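Local coordinates for protein carbon monoxide oxidation system transcription regulator CooA-1 (Carboxydothermus hydrogenoformans, PDB 6CPB) that senses carbon monoxide through a haem held in its effector domain and, as a CRP-family transcription regulator, probably binds DNA as a dimer, at the interface of chains A and B. Numbering follows the deposited sequence. Chains: chain A/B, Carbon monoxide oxidation system transcription regulator CooA-1.

Contact 1: the interface of chains A and B. Residues chain A 75, 113-114, 117-118, 121; chain B 75, 113-114, 117-118, 121.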
ATOM      1  N   PHE A  75       4.350  -6.358   6.814  1.00 10.62           N
ATOM      2  CA  PHE A  75       4.617  -4.924   6.672  1.00 10.63           C
ATOM      3  C   PHE A  75       6.133  -4.749   6.511  1.00 10.62           C
ATOM      4  O   PHE A  75       6.847  -5.716   6.231  1.00 11.48           O
ATOM      5  CB  PHE A  75       3.943  -4.151   7.822  1.00 11.32           C
ATOM      6  CG  PHE A  75       4.002  -2.634   7.696  1.00 11.19           C
ATOM      7  CD1 PHE A  75       3.698  -1.981   6.507  1.00 12.48           C
ATOM      8  CD2 PHE A  75       4.371  -1.873   8.789  1.00 11.74           C
ATOM      9  CE1 PHE A  75       3.789  -0.602   6.416  1.00 12.20           C
ATOM     10  CE2 PHE A  75       4.442  -0.502   8.707  1.00 13.02           C
ATOM     11  CZ  PHE A  75       4.141   0.136   7.521  1.00 12.61           C
ATOM     12  N   MET A 113       0.642  -7.923   1.558  0.72 10.18           N
ATOM     13  CA  MET A 113       1.301  -6.633   1.673  0.72 10.22           C
ATOM     14  C   MET A 113       0.487  -5.534   1.001  0.72 10.20           C
ATOM     15  O   MET A 113       0.386  -4.417   1.523  0.72 10.52           O
ATOM     16  CB  MET A 113       2.699  -6.718   1.074  0.72 11.05           C
ATOM     17  CG  MET A 113       3.482  -5.446   1.239  0.72 11.65           C
ATOM     18  SD  MET A 113       5.174  -5.611   0.734  0.72 13.71           S
ATOM     19  CE  MET A 113       5.865  -6.467   2.156  0.72 14.31           C
ATOM     20  N   VAL A 114      -0.081  -5.824  -0.170  1.00 10.62           N
ATOM     21  CA  VAL A 114      -0.949  -4.866  -0.846  1.00 11.04           C
ATOM     22  C   VAL A 114      -2.143  -4.518   0.028  1.00 10.66           C
ATOM     23  O   VAL A 114      -2.521  -3.348   0.152  1.00 11.56           O
ATOM     24  CB  VAL A 114      -1.392  -5.425  -2.216  1.00 12.70           C
ATOM     25  CG1 VAL A 114      -2.561  -4.632  -2.782  1.00 13.53           C
ATOM     26  CG2 VAL A 114      -0.228  -5.439  -3.198  1.00 13.95           C
ATOM     27  N   LEU A 117      -0.891  -2.321   3.053  1.00 10.36           N
ATOM     28  CA  LEU A 117      -0.511  -0.974   2.639  1.00 10.97           C
ATOM     29  C   LEU A 117      -1.727  -0.174   2.211  1.00 10.85           C
ATOM     30  O   LEU A 117      -1.813   1.030   2.485  1.00 11.64           O
ATOM     31  CB  LEU A 117       0.519  -1.029   1.513  1.00 11.53           C
ATOM     32  CG  LEU A 117       1.921  -1.503   1.909  1.00 11.79           C
ATOM     33  CD1 LEU A 117       2.770  -1.690   0.668  1.00 12.51           C
ATOM     34  CD2 LEU A 117       2.612  -0.572   2.876  1.00 15.24           C
ATOM     35  N   GLY A 118      -2.671  -0.816   1.521  1.00 11.53           N
ATOM     36  CA  GLY A 118      -3.881  -0.120   1.126  1.00 11.70           C
ATOM     37  C   GLY A 118      -4.679   0.362   2.322  1.00 11.80           C
ATOM     38  O   GLY A 118      -5.206   1.477   2.319  1.00 13.11           O
ATOM     39  N   LEU A 121      -2.787   3.309   3.962  1.00 11.08           N
ATOM     40  CA  LEU A 121      -2.950   4.528   3.186  1.00 10.80           C
ATOM     41  C   LEU A 121      -4.357   5.091   3.351  1.00 11.11           C
ATOM     42  O   LEU A 121      -4.533   6.296   3.551  1.00 11.81           O
ATOM     43  CB  LEU A 121      -2.622   4.270   1.715  1.00 12.14           C
ATOM     44  CG  LEU A 121      -2.789   5.478   0.793  1.00 13.09           C
ATOM     45  CD1 LEU A 121      -1.873   6.631   1.179  1.00 14.21           C
ATOM     46  CD2 LEU A 121      -2.549   5.046  -0.657  1.00 15.10           C
TER
ATOM     47  N   PHE B  75      -2.438   1.599  -9.416  1.00 12.48           N
ATOM     48  CA  PHE B  75      -2.974   2.088  -8.149  1.00 12.54           C
ATOM     49  C   PHE B  75      -4.369   1.492  -7.974  1.00 12.86           C
ATOM     50  O   PHE B  75      -4.750   0.551  -8.679  1.00 14.35           O
ATOM     51  CB  PHE B  75      -2.897   3.627  -8.106  1.00 12.76           C
ATOM     52  CG  PHE B  75      -3.286   4.267  -6.781  1.00 12.69           C
ATOM     53  CD1 PHE B  75      -2.743   3.843  -5.590  1.00 15.09           C
ATOM     54  CD2 PHE B  75      -4.194   5.320  -6.751  1.00 12.53           C
ATOM     55  CE1 PHE B  75      -3.115   4.450  -4.390  1.00 16.49           C
ATOM     56  CE2 PHE B  75      -4.569   5.919  -5.560  1.00 13.61           C
ATOM     57  CZ  PHE B  75      -4.030   5.486  -4.380  1.00 15.31           C
ATOM     58  N   MET B 113       2.642  -2.436  -7.482  1.00 13.79           N
ATOM     59  CA  MET B 113       1.623  -1.886  -6.592  1.00 13.66           C
ATOM     60  C   MET B 113       2.191  -1.570  -5.215  1.00 13.96           C
ATOM     61  O   MET B 113       1.875  -0.527  -4.629  1.00 13.73           O
ATOM     62  CB  MET B 113       0.470  -2.881  -6.446  1.00 13.70           C
ATOM     63  CG  MET B 113      -0.634  -2.410  -5.501  1.00 13.99           C
ATOM     64  SD  MET B 113      -1.545  -1.026  -6.159  1.00 17.18           S
ATOM     65  CE  MET B 113      -2.684  -1.922  -7.203  1.00 18.64           C
ATOM     66  N   VAL B 114       3.020  -2.463  -4.679  1.00 13.68           N
ATOM     67  CA  VAL B 114       3.621  -2.234  -3.368  1.00 14.24           C
ATOM     68  C   VAL B 114       4.486  -0.983  -3.388  1.00 15.16           C
ATOM     69  O   VAL B 114       4.496  -0.206  -2.426  1.00 15.47           O
ATOM     70  CB  VAL B 114       4.414  -3.481  -2.940  1.00 16.87           C
ATOM     71  CG1 VAL B 114       5.410  -3.164  -1.829  1.00 18.78           C
ATOM     72  CG2 VAL B 114       3.445  -4.597  -2.530  1.00 16.77           C
ATOM     73  N   LEU B 117       2.031   2.087  -3.501  1.00 14.10           N
ATOM     74  CA  LEU B 117       1.338   2.261  -2.231  1.00 13.30           C
ATOM     75  C   LEU B 117       2.291   2.719  -1.143  1.00 14.16           C
ATOM     76  O   LEU B 117       1.945   3.586  -0.333  1.00 14.50           O
ATOM     77  CB  LEU B 117       0.649   0.970  -1.807  1.00 12.83           C
ATOM     78  CG  LEU B 117      -0.546   0.522  -2.636  1.00 13.16           C
ATOM     79  CD1 LEU B 117      -1.047  -0.825  -2.162  1.00 13.16           C
ATOM     80  CD2 LEU B 117      -1.665   1.566  -2.613  1.00 16.12           C
ATOM     81  N   GLY B 118       3.491   2.142  -1.097  1.00 14.79           N
ATOM     82  CA  GLY B 118       4.466   2.576  -0.117  1.00 15.99           C
ATOM     83  C   GLY B 118       4.853   4.028  -0.309  1.00 16.23           C
ATOM     84  O   GLY B 118       4.999   4.775   0.659  1.00 16.43           O
ATOM     85  N   LEU B 121       1.888   6.162   0.828  1.00 13.45           N
ATOM     86  CA  LEU B 121       1.813   6.117   2.283  1.00 13.38           C
ATOM     87  C   LEU B 121       2.862   7.030   2.897  1.00 13.05           C
ATOM     88  O   LEU B 121       2.556   7.843   3.773  1.00 12.99           O
ATOM     89  CB  LEU B 121       1.972   4.681   2.788  1.00 12.82           C
ATOM     90  CG  LEU B 121       2.004   4.542   4.316  1.00 13.38           C
ATOM     91  CD1 LEU B 121       0.693   5.025   4.944  1.00 12.60           C
ATOM     92  CD2 LEU B 121       2.250   3.105   4.697  1.00 14.67           C
TER

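Contact 2: the interface of chains A and B. Residues chain A 103, 107, 110-111, 114; chain B 99-100, 103-104, 107, 110-111, 114.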
ATOM      1  N   VAL A 103       9.106 -12.979  -3.630  1.00 13.21           N
ATOM      2  CA  VAL A 103       7.794 -12.720  -4.223  1.00 12.94           C
ATOM      3  C   VAL A 103       7.704 -13.243  -5.650  1.00 12.83           C
ATOM      4  O   VAL A 103       6.625 -13.655  -6.097  1.00 13.48           O
ATOM      5  CB  VAL A 103       7.489 -11.209  -4.148  1.00 13.98           C
ATOM      6  CG1 VAL A 103       6.346 -10.807  -5.070  1.00 14.55           C
ATOM      7  CG2 VAL A 103       7.145 -10.804  -2.723  1.00 15.72           C
ATOM      8  N   PRO A 107       4.288 -15.303  -4.752  1.00 12.73           N
ATOM      9  CA  PRO A 107       3.629 -13.989  -4.704  1.00 14.10           C
ATOM     10  C   PRO A 107       2.567 -13.838  -3.621  1.00 12.72           C
ATOM     11  O   PRO A 107       2.131 -12.707  -3.377  1.00 13.27           O
ATOM     12  CB  PRO A 107       3.024 -13.839  -6.108  1.00 17.14           C
ATOM     13  CG  PRO A 107       3.036 -15.165  -6.685  1.00 18.95           C
ATOM     14  CD  PRO A 107       4.112 -15.953  -6.054  1.00 14.30           C
ATOM     15  N   SER A 110       3.044 -10.998  -1.257  1.00 12.31           N
ATOM     16  CA  SER A 110       2.815  -9.651  -1.747  1.00 12.48           C
ATOM     17  C   SER A 110       1.345  -9.277  -1.733  1.00 12.22           C
ATOM     18  O   SER A 110       1.024  -8.088  -1.657  1.00 12.14           O
ATOM     19  CB  SER A 110       3.366  -9.515  -3.159  1.00 12.84           C
ATOM     20  OG  SER A 110       2.575 -10.216  -4.126  1.00 15.26           O
ATOM     21  N   LEU A 111       0.436 -10.244  -1.820  1.00 12.69           N
ATOM     22  CA  LEU A 111      -0.978  -9.898  -1.813  1.00 12.58           C
ATOM     23  C   LEU A 111      -1.428  -9.422  -0.443  1.00 11.72           C
ATOM     24  O   LEU A 111      -2.244  -8.500  -0.333  1.00 11.71           O
ATOM     25  CB  LEU A 111      -1.824 -11.071  -2.290  1.00 14.71           C
ATOM     26  CG  LEU A 111      -1.750 -11.338  -3.801  1.00 17.62           C
ATOM     27  CD1 LEU A 111      -2.617 -12.517  -4.187  1.00 20.14           C
ATOM     28  CD2 LEU A 111      -2.158 -10.115  -4.613  1.00 19.02           C
ATOM     29  N   VAL A 114      -0.081  -5.824  -0.170  1.00 10.62           N
ATOM     30  CA  VAL A 114      -0.949  -4.866  -0.846  1.00 11.04           C
ATOM     31  C   VAL A 114      -2.143  -4.518   0.028  1.00 10.66           C
ATOM     32  O   VAL A 114      -2.521  -3.348   0.152  1.00 11.56           O
ATOM     33  CB  VAL A 114      -1.392  -5.425  -2.216  1.00 12.70           C
ATOM     34  CG1 VAL A 114      -2.561  -4.632  -2.782  1.00 13.53           C
ATOM     35  CG2 VAL A 114      -0.228  -5.439  -3.198  1.00 13.95           C
TER
ATOM     36  N   PHE B  99      -7.395  -8.784  -9.936  1.00 14.21           N
ATOM     37  CA  PHE B  99      -6.001  -8.393  -9.777  1.00 14.25           C
ATOM     38  C   PHE B  99      -5.236  -9.450  -9.000  1.00 13.56           C
ATOM     39  O   PHE B  99      -4.108  -9.799  -9.360  1.00 13.38           O
ATOM     40  CB  PHE B  99      -5.933  -7.045  -9.057  1.00 14.34           C
ATOM     41  CG  PHE B  99      -4.552  -6.664  -8.590  1.00 17.90           C
ATOM     42  CD1 PHE B  99      -3.611  -6.183  -9.480  1.00 22.76           C
ATOM     43  CD2 PHE B  99      -4.212  -6.753  -7.244  1.00 21.54           C
ATOM     44  CE1 PHE B  99      -2.343  -5.799  -9.037  1.00 23.43           C
ATOM     45  CE2 PHE B  99      -2.952  -6.380  -6.800  1.00 25.51           C
ATOM     46  CZ  PHE B  99      -2.023  -5.903  -7.702  1.00 24.91           C
ATOM     47  N   GLN B 100      -5.828  -9.956  -7.916  1.00 13.73           N
ATOM     48  CA  GLN B 100      -5.178 -10.997  -7.130  1.00 14.22           C
ATOM     49  C   GLN B 100      -4.943 -12.243  -7.975  1.00 13.86           C
ATOM     50  O   GLN B 100      -3.877 -12.869  -7.893  1.00 14.36           O
ATOM     51  CB  GLN B 100      -6.023 -11.292  -5.880  1.00 14.79           C
ATOM     52  CG  GLN B 100      -6.065 -10.109  -4.916  1.00 16.42           C
ATOM     53  CD  GLN B 100      -7.121 -10.218  -3.843  1.00 18.59           C
ATOM     54  OE1 GLN B 100      -8.212 -10.744  -4.069  1.00 19.87           O
ATOM     55  NE2 GLN B 100      -6.809  -9.700  -2.669  1.00 18.39           N
ATOM     56  N   VAL B 103      -1.874 -11.504 -10.078  1.00 13.38           N
ATOM     57  CA  VAL B 103      -0.617 -11.408  -9.336  1.00 12.89           C
ATOM     58  C   VAL B 103       0.007 -12.769  -9.122  1.00 13.39           C
ATOM     59  O   VAL B 103       1.232 -12.914  -9.192  1.00 13.42           O
ATOM     60  CB  VAL B 103      -0.864 -10.700  -7.996  1.00 13.00           C
ATOM     61  CG1 VAL B 103       0.293 -10.936  -7.018  1.00 13.54           C
ATOM     62  CG2 VAL B 103      -1.060  -9.218  -8.241  1.00 14.00           C
ATOM     63  N   VAL B 104      -0.808 -13.782  -8.813  1.00 13.48           N
ATOM     64  CA  VAL B 104      -0.212 -15.058  -8.473  1.00 13.72           C
ATOM     65  C   VAL B 104       0.459 -15.659  -9.702  1.00 13.53           C
ATOM     66  O   VAL B 104       1.290 -16.563  -9.569  1.00 14.98           O
ATOM     67  CB  VAL B 104      -1.198 -16.025  -7.772  1.00 14.86           C
ATOM     68  CG1 VAL B 104      -1.643 -15.472  -6.432  1.00 16.94           C
ATOM     69  CG2 VAL B 104      -2.379 -16.371  -8.661  1.00 16.98           C
ATOM     70  N   PRO B 107       3.796 -11.755 -10.780  1.00 12.19           N
ATOM     71  CA  PRO B 107       4.089 -10.984  -9.559  1.00 12.16           C
ATOM     72  C   PRO B 107       4.571  -9.569  -9.807  1.00 12.45           C
ATOM     73  O   PRO B 107       4.511  -8.751  -8.885  1.00 12.56           O
ATOM     74  CB  PRO B 107       5.165 -11.816  -8.855  1.00 14.38           C
ATOM     75  CG  PRO B 107       5.125 -13.147  -9.488  1.00 16.86           C
ATOM     76  CD  PRO B 107       4.492 -13.051 -10.814  1.00 13.66           C
ATOM     77  N   SER B 110       2.111  -6.974  -8.526  1.00 11.73           N
ATOM     78  CA  SER B 110       2.064  -6.624  -7.116  1.00 12.21           C
ATOM     79  C   SER B 110       3.338  -5.920  -6.667  1.00 12.45           C
ATOM     80  O   SER B 110       3.273  -5.068  -5.775  1.00 13.77           O
ATOM     81  CB  SER B 110       1.783  -7.852  -6.262  1.00 13.09           C
ATOM     82  OG  SER B 110       2.824  -8.784  -6.378  1.00 15.22           O
ATOM     83  N   LEU B 111       4.495  -6.261  -7.237  1.00 12.87           N
ATOM     84  CA  LEU B 111       5.709  -5.535  -6.888  1.00 13.82           C
ATOM     85  C   LEU B 111       5.561  -4.056  -7.225  1.00 13.47           C
ATOM     86  O   LEU B 111       5.929  -3.184  -6.427  1.00 15.21           O
ATOM     87  CB  LEU B 111       6.920  -6.169  -7.578  1.00 15.85           C
ATOM     88  CG  LEU B 111       7.322  -7.563  -7.058  1.00 18.28           C
ATOM     89  CD1 LEU B 111       8.175  -8.330  -8.070  1.00 21.85           C
ATOM     90  CD2 LEU B 111       8.052  -7.448  -5.725  1.00 20.50           C
ATOM     91  N   VAL B 114       3.020  -2.463  -4.679  1.00 13.68           N
ATOM     92  CA  VAL B 114       3.621  -2.234  -3.368  1.00 14.24           C
ATOM     93  C   VAL B 114       4.486  -0.983  -3.388  1.00 15.16           C
ATOM     94  O   VAL B 114       4.496  -0.206  -2.426  1.00 15.47           O
ATOM     95  CB  VAL B 114       4.414  -3.481  -2.940  1.00 16.87           C
ATOM     96  CG1 VAL B 114       5.410  -3.164  -1.829  1.00 18.78           C
ATOM     97  CG2 VAL B 114       3.445  -4.597  -2.530  1.00 16.77           C
TER
HETATM   98  O   HOH W   1      -4.398  -8.078  -2.239  1.00 15.21           O

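Contact 3: the interface of chains A and B. Residues chain A 118, 120-122, 125; chain B 78-79, 81, 121.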
ATOM      1  N   GLY A 118      -2.671  -0.816   1.521  1.00 11.53           N
ATOM      2  CA  GLY A 118      -3.881  -0.120   1.126  1.00 11.70           C
ATOM      3  C   GLY A 118      -4.679   0.362   2.322  1.00 11.80           C
ATOM      4  O   GLY A 118      -5.206   1.477   2.319  1.00 13.11           O
ATOM      5  N   LEU A 120      -3.418   0.963   5.396  1.00 11.65           N
ATOM      6  CA  LEU A 120      -2.646   2.026   6.030  1.00 10.91           C
ATOM      7  C   LEU A 120      -2.827   3.344   5.295  1.00 11.02           C
ATOM      8  O   LEU A 120      -3.000   4.398   5.924  1.00 11.35           O
ATOM      9  CB  LEU A 120      -1.171   1.639   6.056  1.00 10.69           C
ATOM     10  CG  LEU A 120      -0.802   0.598   7.109  1.00 11.41           C
ATOM     11  CD1 LEU A 120       0.555   0.001   6.784  1.00 12.50           C
ATOM     12  CD2 LEU A 120      -0.773   1.233   8.488  1.00 13.68           C
ATOM     13  N   LEU A 121      -2.787   3.309   3.962  1.00 11.08           N
ATOM     14  CA  LEU A 121      -2.950   4.528   3.186  1.00 10.80           C
ATOM     15  C   LEU A 121      -4.357   5.091   3.351  1.00 11.11           C
ATOM     16  O   LEU A 121      -4.533   6.296   3.551  1.00 11.81           O
ATOM     17  CB  LEU A 121      -2.622   4.270   1.715  1.00 12.14           C
ATOM     18  CG  LEU A 121      -2.789   5.478   0.793  1.00 13.09           C
ATOM     19  CD1 LEU A 121      -1.873   6.631   1.179  1.00 14.21           C
ATOM     20  CD2 LEU A 121      -2.549   5.046  -0.657  1.00 15.10           C
ATOM     21  N   LYS A 122      -5.376   4.240   3.259  1.00 11.59           N
ATOM     22  CA  LYS A 122      -6.745   4.678   3.508  1.00 11.49           C
ATOM     23  C   LYS A 122      -6.853   5.380   4.860  1.00 11.89           C
ATOM     24  O   LYS A 122      -7.423   6.471   4.979  1.00 12.19           O
ATOM     25  CB  LYS A 122      -7.665   3.460   3.440  1.00 13.55           C
ATOM     26  CG  LYS A 122      -9.114   3.747   3.791  1.00 16.29           C
ATOM     27  CD  LYS A 122      -9.929   2.467   3.746  1.00 24.77           C
ATOM     28  CE  LYS A 122     -11.327   2.689   4.303  1.00 45.44           C
ATOM     29  NZ  LYS A 122     -12.072   3.737   3.555  1.00 64.49           N
ATOM     30  N   LEU A 125      -5.107   8.852   4.987  1.00 10.87           N
ATOM     31  CA  LEU A 125      -5.882   9.909   4.345  1.00 10.93           C
ATOM     32  C   LEU A 125      -7.057  10.328   5.213  1.00 11.11           C
ATOM     33  O   LEU A 125      -7.431  11.510   5.236  1.00 11.56           O
ATOM     34  CB  LEU A 125      -6.364   9.481   2.963  1.00 11.84           C
ATOM     35  CG  LEU A 125      -5.276   9.116   1.956  1.00 12.54           C
ATOM     36  CD1 LEU A 125      -5.901   9.039   0.566  1.00 15.49           C
ATOM     37  CD2 LEU A 125      -4.093  10.060   1.967  1.00 14.02           C
TER
ATOM     38  N   HIS B  78      -9.298   2.203  -3.261  1.00 17.67           N
ATOM     39  CA  HIS B  78      -9.628   1.871  -1.874  1.00 20.91           C
ATOM     40  C   HIS B  78      -9.649   3.067  -0.916  1.00 19.65           C
ATOM     41  O   HIS B  78     -10.067   2.877   0.217  1.00 24.83           O
ATOM     42  CB  HIS B  78      -8.607   0.820  -1.404  1.00 22.29           C
ATOM     43  CG  HIS B  78      -8.862   0.246  -0.041  1.00 23.67           C
ATOM     44  ND1 HIS B  78     -10.011  -0.451   0.277  1.00 25.17           N
ATOM     45  CD2 HIS B  78      -8.086   0.219   1.070  1.00 22.57           C
ATOM     46  CE1 HIS B  78      -9.938  -0.859   1.533  1.00 25.32           C
ATOM     47  NE2 HIS B  78      -8.779  -0.472   2.034  1.00 24.88           N
ATOM     48  N   THR B  79      -9.258   4.272  -1.305  1.00 19.37           N
ATOM     49  CA  THR B  79      -9.131   5.397  -0.373  1.00 16.04           C
ATOM     50  C   THR B  79     -10.137   6.508  -0.687  1.00 16.52           C
ATOM     51  O   THR B  79     -10.873   6.465  -1.671  1.00 17.60           O
ATOM     52  CB  THR B  79      -7.719   5.989  -0.417  1.00 16.59           C
ATOM     53  OG1 THR B  79      -7.592   6.860  -1.551  1.00 16.51           O
ATOM     54  CG2 THR B  79      -6.656   4.921  -0.468  1.00 18.66           C
ATOM     55  N   ALA B  81      -9.251   9.425  -1.676  1.00 13.04           N
ATOM     56  CA  ALA B  81      -8.683  10.336  -2.656  1.00 12.63           C
ATOM     57  C   ALA B  81      -9.569  10.455  -3.888  1.00 12.18           C
ATOM     58  O   ALA B  81     -10.214   9.497  -4.320  1.00 14.79           O
ATOM     59  CB  ALA B  81      -7.293   9.861  -3.080  1.00 13.44           C
ATOM     60  N   LEU B 121       1.888   6.162   0.828  1.00 13.45           N
ATOM     61  CA  LEU B 121       1.813   6.117   2.283  1.00 13.38           C
ATOM     62  C   LEU B 121       2.862   7.030   2.897  1.00 13.05           C
ATOM     63  O   LEU B 121       2.556   7.843   3.773  1.00 12.99           O
ATOM     64  CB  LEU B 121       1.972   4.681   2.788  1.00 12.82           C
ATOM     65  CG  LEU B 121       2.004   4.542   4.316  1.00 13.38           C
ATOM     66  CD1 LEU B 121       0.693   5.025   4.944  1.00 12.60           C
ATOM     67  CD2 LEU B 121       2.250   3.105   4.697  1.00 14.67           C
TER

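Contact 1: the interface of chains A and B
Two copies of the long helix, 108-135 in chain A and 108-136 in chain B, pack here in a purely apolar, coiled-coil-like seam. A:Leu117 and B:Leu117 meet across the two-fold, CB to CB at 3.9 Å, each with CG anti to its own carbonyl carbon (chi1 -71° in A:Leu117). That torsion sets the CD1 methyls against the partner's backbone: B:Leu117 CD1 rests 3.7 Å from the carbonyl oxygen A:Val114 O. One turn toward the N-terminus, A:Val114 and B:Val114 cross obliquely, their CG2 methyls 3.8 Å apart. The CG2 of A:Val114 also touches B:Met113 CG, while the thioether A:Met113 SD lies 3.6 Å from B:Val114 CG1, crossing at about a right angle. A:Met113 runs straight to its sulphur (chi2 173°), whereas B:Met113 bends at that bond (chi2 69°), so it offers CG rather than SD. An alanine in place of A:Val114 would probably loosen the seam, since both methyls would go, CG1 and CG2 from B:Met113 and CG2 also from B:Val114. One turn beyond the leucine pair, A:Leu121 CD1 sits 3.9 Å from B:Leu121 CA, and its CD2 meets the edge of the B:Phe75 ring in plane, 3.8 Å from CE1, a minor bridge to strand 74-76. Behind, A:Leu117 CD2 lies in plane at the edge of its own chain's A:Phe75 ring. The seam holds the two haem domains together as the dimer expected for this family.

Contact 2: the interface of chains A and B
A:Ser110 OG is held by two hydrogen-bond contacts: one to its two-fold counterpart B:Ser110 OG at 2.7 Å, direction undecided, and one to the carbonyl oxygen A:Pro107 O at 2.6 Å. The second lands in the carbonyl plane on a lone pair, 138° at the oxygen. B:Ser110 OG pairs likewise with B:Pro107 O, more loosely at 3.0 Å. Each hydroxyl has one hydrogen, so these bonds cannot all be made at once; one serine would probably turn its hydrogen to the other, and the longer B:Pro107 bond hints that it may be B:Ser110. Both hydroxyls take the crowded position between backbone N and carbonyl carbon (chi1 72° in A:Ser110), which lets each face its partner.

Around this polar pair the packing is aliphatic. A:Leu111 points tip to tip at B:Val103, its CD2 3.5 Å from B:Val103 CG1, and its CD1 crosses B:Val104 at about a right angle, 3.8 Å from CG1. B:Gln100 puts its CG against A:Leu111 CD2; its extended chain carries NE2 to a water at 2.9 Å that also meets A:Leu111 O. B:Val103 CG2 lies over one face of the B:Phe99 ring, which probably helps to fix the valine. The prolines close the far end, A:Pro107 CG standing 3.6 Å from the carbonyl oxygen B:Val104 O. The patch lies at the N-terminal end of the long helices, where each abuts the partner's preceding helix (96-105 in chain A, 96-103 in chain B) and the turn after it.

Contact 3: the interface of chains A and B
The imidazole of B:His78 turns its CD2 edge to helix 108-135 of chain A, with the carbonyl oxygen A:Gly118 O in the ring plane 3.4 Å from CD2; this is a carbon-to-oxygen approach. The lack of a side chain at A:Gly118 probably helps the ring come that near to the backbone. Inside chain B the turn is secured by a hydrogen bond from the amide B:Ala81 N to the hydroxyl B:Thr79 OG1, 3.1 Å and nearly straight at 164°.

Over the ring face lies the aliphatic part of A:Lys122, its CD 4.0 Å from the B:His78 centroid in a CH-pi contact, the two chains crossing at about a right angle. This lysine is poorly ordered; its ammonium nitrogen NZ is 5.6 Å from B:His78 NE2, and any effect of its charge on the ring is likely to be weak.

The remaining contacts are apolar. A:Leu125 CD1 meets B:Thr79 CB obliquely at 3.7 Å, and B:Thr79 CG2 faces A:Lys122 CA at 4.0 Å. A:Leu120 CB packs against B:Leu121 CD2.

B:His78 is an axial ligand of the haem iron, so this contact ties the haem-binding loop of one subunit to the dimer helix of the other.

All three contacts are built on the paired long helices, contact 2 adding the preceding helix and turn and contact 3 the loop of B:His78. Contact 1 lies in the middle: its C-alpha centre is about 11 Å from that of contact 2, with A:Val114 and B:Val114 in common, and about 8 Å from that of contact 3, with A:Gly118, A:Leu121 and B:Leu121 in common. Contacts 2 and 3 stand about 17 Å apart. Since neighbouring contacts share helix residues, they form one continuous seam, which the two-fold repeats with chains exchanged; a shift at the haem-ligand loop could plausibly be passed along it.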